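Local coordinates for putative aldo/keto reductase (Salmonella enterica subsp. enterica serovar Typhimurium, PDB 4R9O), which probably acts as an NADP-dependent oxidoreductase of the aldo/keto reductase family, built on a TIM-barrel fold, at residues H101-D105 with R106-I110; F146-L149 with H150-G153. All coordinates share one frame; numbering follows the deposited sequence.

Overall arrangement
Both contacts are local ones, formed within a few residues along the chain, and they sit at opposite ends of their helices. Contact 1 is the start of helix 106-119, where a loop residue lies on a histidine of the first turn and an aspartate reaches a second subunit. Contact 2 is the end of helix 139-151, dominated by backbone bonds that weaken toward a glycine. Both are partly buried, but contact 2 is the more exposed and no other chain of the assembly touches it, whereas the second subunit partly covers contact 1. The two helices are neighbours on the outside of the barrel, and the contacts meet through apolar side chains: Ile110 CG1 lies 3.6 Å from Leu149 CD1, and Ile109 also packs on Phe146.

Contact 1: residues H101-D105 with R106-I110; sequences HYITD and RRHII
Two torsions bring Ile103 and His108 together: the isoleucine holds CG2 anti to its own backbone N, and the histidine does the same with CG (chi1 177°), which turns its imidazole back from the helix toward the incoming loop. CG2 lies over one face of the ring, 3.7 Å from the His108 centroid and 26° off the normal, a CH-pi contact displaced toward the rim. The two side chains cross at about a right angle. A branched residue suits this place: CG2 covers the ring, and the side chain also packs on Ala90 and on Arg285 of the second subunit. The arrangement belongs to the start of helix 106-119, one of the helices surrounding the TIM barrel. Asp105 holds the N-cap position, yet its carboxylate makes no capping bond; OD2 forms a salt bridge with Arg285 of the second subunit. Its carbonyl takes the first backbone bond of the helix, with Ile109 N donating to Asp105 O at 3.1 Å and 159°. Ile109 also sends CD1 to within 3.3 Å of Thr104 O, and this apolar side chain faces the barrel, packing on Cys87 and Ile130. Thr104, buried, has its hydroxyl satisfied by a hydrogen bond between OG1 and Asp134 OD2.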
loop_
_atom_site.group_PDB
_atom_site.type_symbol
_atom_site.label_atom_id
_atom_site.label_comp_id
_atom_site.label_asym_id
_atom_site.label_seq_id
_atom_site.Cartn_x
_atom_site.Cartn_y
_atom_site.Cartn_z
ATOM N N HIS C 101 10.737 17.161 17.290
ATOM C CA HIS C 101 11.796 16.274 16.818
ATOM C C HIS C 101 12.284 15.360 17.944
ATOM O O HIS C 101 11.664 15.267 19.014
ATOM C CB HIS C 101 12.971 17.075 16.227
ATOM C CG HIS C 101 13.682 17.958 17.211
ATOM N ND1 HIS C 101 13.149 19.143 17.670
ATOM C CD2 HIS C 101 14.898 17.837 17.797
ATOM C CE1 HIS C 101 14.000 19.707 18.513
ATOM N NE2 HIS C 101 15.067 18.935 18.607
ATOM N N TYR C 102 13.397 14.687 17.692
ATOM C CA TYR C 102 13.967 13.750 18.649
ATOM C C TYR C 102 15.336 14.210 19.092
ATOM O O TYR C 102 16.080 14.799 18.310
ATOM C CB TYR C 102 14.081 12.353 18.039
ATOM C CG TYR C 102 12.781 11.752 17.583
ATOM C CD1 TYR C 102 11.662 11.745 18.410
ATOM C CD2 TYR C 102 12.672 11.187 16.324
ATOM C CE1 TYR C 102 10.474 11.183 17.981
ATOM C CE2 TYR C 102 11.497 10.625 15.892
ATOM C CZ TYR C 102 10.403 10.622 16.716
ATOM O OH TYR C 102 9.233 10.065 16.258
ATOM N N ILE C 103 15.659 13.955 20.357
ATOM C CA ILE C 103 16.988 14.230 20.880
ATOM C C ILE C 103 17.412 13.038 21.720
ATOM O O ILE C 103 16.828 12.780 22.776
ATOM C CB ILE C 103 17.039 15.525 21.750
ATOM C CG1 ILE C 103 16.454 16.739 21.011
ATOM C CG2 ILE C 103 18.478 15.818 22.189
ATOM C CD1 ILE C 103 16.335 18.002 21.909
ATOM N N THR C 104 18.411 12.297 21.247
ATOM C CA THR C 104 18.879 11.133 21.981
ATOM C C THR C 104 20.382 11.163 22.233
ATOM O O THR C 104 21.003 10.122 22.437
ATOM C CB THR C 104 18.508 9.817 21.254
ATOM O OG1 THR C 104 18.963 9.858 19.889
ATOM C CG2 THR C 104 17.000 9.604 21.281
ATOM N N ASP C 105 20.962 12.357 22.224
ATOM C CA ASP C 105 22.367 12.523 22.560
ATOM C C ASP C 105 22.619 12.213 24.040
ATOM O O ASP C 105 21.709 12.290 24.871
ATOM C CB ASP C 105 22.824 13.947 22.218
ATOM C CG ASP C 105 22.558 14.311 20.754
ATOM O OD1 ASP C 105 22.903 13.502 19.862
ATOM O OD2 ASP C 105 21.982 15.392 20.493
ATOM N N ARG C 106 23.863 11.861 24.353
ATOM C CA ARG C 106 24.273 11.480 25.700
ATOM C C ARG C 106 23.943 12.525 26.784
ATOM O O ARG C 106 23.404 12.185 27.840
ATOM C CB ARG C 106 25.777 11.203 25.712
ATOM C CG ARG C 106 26.313 10.625 27.019
ATOM C CD ARG C 106 27.792 10.966 27.204
ATOM N NE ARG C 106 27.956 12.351 27.637
ATOM C CZ ARG C 106 28.213 12.726 28.891
ATOM N NH1 ARG C 106 28.363 11.815 29.849
ATOM N NH2 ARG C 106 28.335 14.014 29.184
ATOM N N ARG C 107 24.271 13.790 26.538
ATOM C CA ARG C 107 24.114 14.780 27.595
ATOM C C ARG C 107 22.628 15.117 27.817
ATOM O O ARG C 107 22.195 15.317 28.957
ATOM C CB ARG C 107 24.936 16.044 27.299
ATOM C CG ARG C 107 24.757 17.118 28.370
ATOM C CD ARG C 107 25.669 18.341 28.224
ATOM N NE ARG C 107 24.974 19.560 28.652
ATOM C CZ ARG C 107 25.412 20.394 29.590
ATOM N NH1 ARG C 107 24.700 21.472 29.912
ATOM N NH2 ARG C 107 26.552 20.146 30.222
ATOM N N HIS C 108 21.838 15.135 26.748
ATOM C CA HIS C 108 20.395 15.334 26.889
ATOM C C HIS C 108 19.716 14.213 27.699
ATOM O O HIS C 108 18.827 14.468 28.511
ATOM C CB HIS C 108 19.729 15.438 25.516
ATOM C CG HIS C 108 18.237 15.563 25.583
ATOM N ND1 HIS C 108 17.603 16.752 25.868
ATOM C CD2 HIS C 108 17.257 14.643 25.409
ATOM C CE1 HIS C 108 16.294 16.561 25.869
ATOM N NE2 HIS C 108 16.058 15.291 25.591
ATOM N N ILE C 109 20.127 12.975 27.466
ATOM C CA ILE C 109 19.566 11.859 28.211
ATOM C C ILE C 109 19.890 12.028 29.698
ATOM O O ILE C 109 19.018 11.893 30.561
ATOM C CB ILE C 109 20.102 10.506 27.683
ATOM C CG1 ILE C 109 19.609 10.286 26.243
ATOM C CG2 ILE C 109 19.674 9.377 28.613
ATOM C CD1 ILE C 109 20.245 9.066 25.499
ATOM N N ILE C 110 21.142 12.361 29.986
ATOM C CA ILE C 110 21.564 12.542 31.364
ATOM C C ILE C 110 20.817 13.710 32.007
ATOM O O ILE C 110 20.301 13.581 33.111
ATOM C CB ILE C 110 23.085 12.772 31.455
ATOM C CG1 ILE C 110 23.826 11.506 31.003
ATOM C CG2 ILE C 110 23.489 13.201 32.867
ATOM C CD1 ILE C 110 25.326 11.599 31.099
#

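Contact 2: residues F146-L149 with H150-G153; sequences FQHL and HQSG
His148 and Gln151, one helical turn apart, meet with their flat groups almost perpendicular, the imidazole and amide planes standing 88° apart. Only one pair of side-chain atoms comes close, His148 CD2 and Gln151 NE2 at 3.5 Å, and the amide approaches the ring obliquely. The histidine has CG anti to its backbone N. The unusual chi1 of Gln151 (94°) sets CG close to the carbonyl of His148, a tight 3.0 Å from Gln151 CG to His148 O, and the bend at chi2 then turns the amide toward the ring. A long polar residue is at home on this exposed flank, whereas His148 can also lean on Ile110 of the preceding helix.

His150 swings away from this pair, its ring meeting that of Phe177, and its CB sits 3.3 Å from Phe146 O. Phe146 and Leu149 point their apolar groups toward the barrel: the phenyl stacks with Phe158 and Leu149 packs on Leu128, Val155 and Phe158, as large hydrophobic residues should between helix and sheet.

Beneath the side chains, the backbone bonds are sound at first. His150 N donates to Phe146 O at 2.9 Å, and Gln151 N to Gln147 O at 2.9 Å. The next step is weak and bent, Ser152 N reaching His148 O at 3.3 Å. The small hydroxyl of Ser152 folds back on the helix, where OG could weakly serve the carbonyl of either His148 or Leu149.

Gly153, with phi 86°, then leaves helical geometry, a conformation in which a side chain would crowd the preceding carbonyl. Such a glycine-terminated helix end, turning the chain into strand 155-161, completes the helix-to-strand half of a beta-alpha-beta unit of the TIM barrel.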
loop_
_atom_site.group_PDB
_atom_site.type_symbol
_atom_site.label_atom_id
_atom_site.label_comp_id
_atom_site.label_asym_id
_atom_site.label_seq_id
_atom_site.Cartn_x
_atom_site.Cartn_y
_atom_site.Cartn_z
ATOM N N PHE C 146 23.261 5.747 29.739
ATOM C CA PHE C 146 22.693 4.712 30.596
ATOM C C PHE C 146 23.730 4.201 31.599
ATOM O O PHE C 146 23.410 4.027 32.777
ATOM C CB PHE C 146 22.142 3.539 29.767
ATOM C CG PHE C 146 20.823 3.827 29.086
ATOM C CD1 PHE C 146 20.154 2.819 28.409
ATOM C CD2 PHE C 146 20.254 5.093 29.120
ATOM C CE1 PHE C 146 18.936 3.063 27.779
ATOM C CE2 PHE C 146 19.041 5.347 28.489
ATOM C CZ PHE C 146 18.384 4.317 27.814
ATOM N N GLN C 147 24.961 3.965 31.133
ATOM C CA GLN C 147 26.067 3.565 32.012
ATOM C C GLN C 147 26.274 4.546 33.156
ATOM O O GLN C 147 26.443 4.151 34.315
ATOM C CB GLN C 147 27.387 3.443 31.240
ATOM C CG GLN C 147 27.506 2.254 30.298
ATOM C CD GLN C 147 26.457 1.205 30.557
ATOM O OE1 GLN C 147 25.406 1.189 29.915
ATOM N NE2 GLN C 147 26.732 0.320 31.507
ATOM N N HIS C 148 26.300 5.830 32.825
ATOM C CA HIS C 148 26.549 6.830 33.840
ATOM C C HIS C 148 25.419 6.858 34.865
ATOM O O HIS C 148 25.658 6.908 36.063
ATOM C CB HIS C 148 26.721 8.208 33.212
ATOM C CG HIS C 148 26.848 9.304 34.223
ATOM N ND1 HIS C 148 25.825 10.183 34.498
ATOM C CD2 HIS C 148 27.865 9.638 35.048
ATOM C CE1 HIS C 148 26.214 11.029 35.435
ATOM N NE2 HIS C 148 27.449 10.719 35.787
ATOM N N LEU C 149 24.187 6.835 34.379
ATOM C CA LEU C 149 23.009 6.900 35.242
ATOM C C LEU C 149 22.912 5.660 36.143
ATOM O O LEU C 149 22.476 5.736 37.299
ATOM C CB LEU C 149 21.741 7.039 34.388
ATOM C CG LEU C 149 21.305 8.431 33.920
ATOM C CD1 LEU C 149 22.455 9.243 33.388
ATOM C CD2 LEU C 149 20.225 8.337 32.855
ATOM N N HIS C 150 23.315 4.516 35.599
ATOM C CA HIS C 150 23.321 3.273 36.361
ATOM C C HIS C 150 24.437 3.269 37.408
ATOM O O HIS C 150 24.226 2.852 38.550
ATOM C CB HIS C 150 23.468 2.075 35.417
ATOM C CG HIS C 150 23.348 0.749 36.100
ATOM N ND1 HIS C 150 22.132 0.196 36.441
ATOM C CD2 HIS C 150 24.290 -0.135 36.508
ATOM C CE1 HIS C 150 22.331 -0.974 37.025
ATOM N NE2 HIS C 150 23.630 -1.199 37.075
ATOM N N GLN C 151 25.615 3.749 37.016
ATOM C CA GLN C 151 26.771 3.818 37.914
ATOM C C GLN C 151 26.504 4.647 39.174
ATOM O O GLN C 151 27.060 4.361 40.222
ATOM C CB GLN C 151 27.994 4.395 37.180
ATOM C CG GLN C 151 28.161 5.910 37.357
ATOM C CD GLN C 151 29.598 6.377 37.420
ATOM O OE1 GLN C 151 30.331 6.047 38.355
ATOM N NE2 GLN C 151 30.006 7.170 36.429
ATOM N N SER C 152 25.654 5.663 39.069
ATOM C CA SER C 152 25.447 6.607 40.166
ATOM C C SER C 152 24.235 6.264 41.027
ATOM O O SER C 152 23.987 6.908 42.041
ATOM C CB SER C 152 25.294 8.022 39.615
ATOM O OG SER C 152 24.153 8.097 38.779
ATOM N N GLY C 153 23.470 5.263 40.612
ATOM C CA GLY C 153 22.287 4.862 41.353
ATOM C C GLY C 153 21.054 5.665 40.982
ATOM O O GLY C 153 19.968 5.436 41.512
#